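Side-chain contact in Pre-mRNA-processing-splicing factor 8 (Cryptococcus gattii serotype B, PDB 6MWY), which contains an intein, crystallised here, that belongs to the Hint family and probably excises itself from the splicing factor by protein splicing: residues Leu51-Ala54 with Asp55-Ile59. Residues are numbered along the deposited sequence; the frame is centred on the assembly and turned at random.
Sequences LLRA and DGSEI
Arg53 reaches across the hairpin to Ile59, the two side chains meeting at about a right angle. The arginine chain starts with CG beside the backbone N and bends at chi3 (99°), which lays its guanidinium against the isoleucine: Ile59 CD1 sits over one face, 3.7 Å from Arg53 CZ and offset toward the rim. The CG1-CD1 arm of Ile59 is extended, CG1 anti to the backbone N (chi1 180°), which carries CD1 out to the guanidinium and leaves CG2 against the aliphatic root of the arginine, 3.6 Å from Arg53 CG. Glu58 O lies near the guanidinium plane at its edge, without a hydrogen bond. Alongside the base of the arginine chain, the turn is held by Asp55. Its OD1 accepts from the backbone N of Ser57 at 2.7 Å, making an Asx turn; this donor stands well above the carboxylate plane. Ser57 OG gives a second bond to OD1, on the syn side and closer to that plane, so two donors from one residue would restrict rotation of the carboxylate. Strands 50-52 and 58-60 form an antiparallel beta hairpin within the Hint domain, joined by the five-residue loop 53-57. Leu51 and Ile59 are a hydrogen-bonded pair, with Leu51 N to Ile59 O at 2.9 Å, and Ile59 N bonds back to Leu51 O. Nearer the turn, the backbone N of Arg53 bonds to Ser57 O (2.7 Å), and a weak bond from Gly56 N to Arg53 O closes the tip. Leu52 and Glu58 share the other face, where Leu52 CD2 packs 3.4 Å from Gly56 O and Leu52 also touches Leu71 and Tyr208. The Glu58 carboxylate turns instead to a salt bridge with Arg50, while Ile59 also touches Val64 and Leu70.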
loop_
_atom_site.group_PDB
_atom_site.type_symbol
_atom_site.label_atom_id
_atom_site.label_comp_id
_atom_site.label_asym_id
_atom_site.label_seq_id
_atom_site.Cartn_x
_atom_site.Cartn_y
_atom_site.Cartn_z
ATOM N N LEU A 51 1.519 -9.916 1.911
ATOM C CA LEU A 51 0.624 -9.348 2.908
ATOM C C LEU A 51 0.525 -10.294 4.097
ATOM O O LEU A 51 0.918 -11.461 4.027
ATOM C CB LEU A 51 -0.766 -9.097 2.314
ATOM C CG LEU A 51 -0.778 -8.427 0.938
ATOM C CD1 LEU A 51 -2.193 -8.339 0.389
ATOM C CD2 LEU A 51 -0.135 -7.053 1.014
ATOM N N LEU A 52 -0.018 -9.777 5.195
ATOM C CA LEU A 52 -0.199 -10.547 6.418
ATOM C C LEU A 52 -1.616 -11.100 6.471
ATOM O O LEU A 52 -2.584 -10.356 6.291
ATOM C CB LEU A 52 0.076 -9.685 7.652
ATOM C CG LEU A 52 1.515 -9.227 7.879
ATOM C CD1 LEU A 52 1.618 -8.407 9.152
ATOM C CD2 LEU A 52 2.439 -10.426 7.944
ATOM N N ARG A 53 -1.735 -12.404 6.712
ATOM C CA ARG A 53 -3.049 -12.979 6.930
ATOM C C ARG A 53 -3.553 -12.604 8.323
ATOM O O ARG A 53 -2.862 -11.953 9.111
ATOM C CB ARG A 53 -3.015 -14.497 6.767
ATOM C CG ARG A 53 -2.355 -14.974 5.484
ATOM C CD ARG A 53 -2.275 -16.492 5.448
ATOM N NE ARG A 53 -3.340 -17.089 4.649
ATOM C CZ ARG A 53 -3.136 -17.741 3.509
ATOM N NH1 ARG A 53 -1.903 -17.890 3.044
ATOM N NH2 ARG A 53 -4.161 -18.254 2.841
ATOM N N ALA A 54 -4.781 -13.031 8.627
ATOM C CA ALA A 54 -5.363 -12.714 9.927
ATOM C C ALA A 54 -4.592 -13.369 11.066
ATOM O O ALA A 54 -4.597 -12.859 12.193
ATOM C CB ALA A 54 -6.832 -13.135 9.965
ATOM N N ASP A 55 -3.918 -14.490 10.797
ATOM C CA ASP A 55 -3.155 -15.155 11.846
ATOM C C ASP A 55 -1.790 -14.516 12.057
ATOM O O ASP A 55 -1.263 -14.546 13.175
ATOM C CB ASP A 55 -2.995 -16.643 11.524
ATOM C CG ASP A 55 -2.353 -16.895 10.168
ATOM O OD1 ASP A 55 -1.817 -15.948 9.553
ATOM O OD2 ASP A 55 -2.388 -18.056 9.711
ATOM N N GLY A 56 -1.206 -13.944 11.009
ATOM C CA GLY A 56 0.134 -13.399 11.087
ATOM C C GLY A 56 1.049 -13.918 9.996
ATOM O O GLY A 56 2.065 -13.290 9.682
ATOM N N SER A 57 0.708 -15.062 9.410
ATOM C CA SER A 57 1.531 -15.620 8.349
ATOM C C SER A 57 1.368 -14.806 7.068
ATOM O O SER A 57 0.470 -13.970 6.939
ATOM C CB SER A 57 1.174 -17.087 8.103
ATOM O OG SER A 57 -0.192 -17.239 7.769
ATOM N N GLU A 58 2.256 -15.055 6.113
ATOM C CA GLU A 58 2.284 -14.261 4.896
ATOM C C GLU A 58 1.457 -14.909 3.791
ATOM O O GLU A 58 1.130 -16.097 3.830
ATOM C CB GLU A 58 3.720 -14.056 4.416
ATOM C CG GLU A 58 4.606 -13.307 5.395
ATOM C CD GLU A 58 5.994 -13.073 4.840
ATOM O OE1 GLU A 58 6.243 -13.486 3.688
ATOM O OE2 GLU A 58 6.833 -12.482 5.551
ATOM N N ILE A 59 1.115 -14.092 2.798
ATOM C CA ILE A 59 0.403 -14.552 1.612
ATOM C C ILE A 59 0.730 -13.610 0.461
ATOM O O ILE A 59 0.777 -12.388 0.637
ATOM C CB ILE A 59 -1.115 -14.636 1.866
ATOM C CG1 ILE A 59 -1.853 -15.116 0.613
ATOM C CG2 ILE A 59 -1.660 -13.294 2.344
ATOM C CD1 ILE A 59 -3.347 -15.283 0.808
#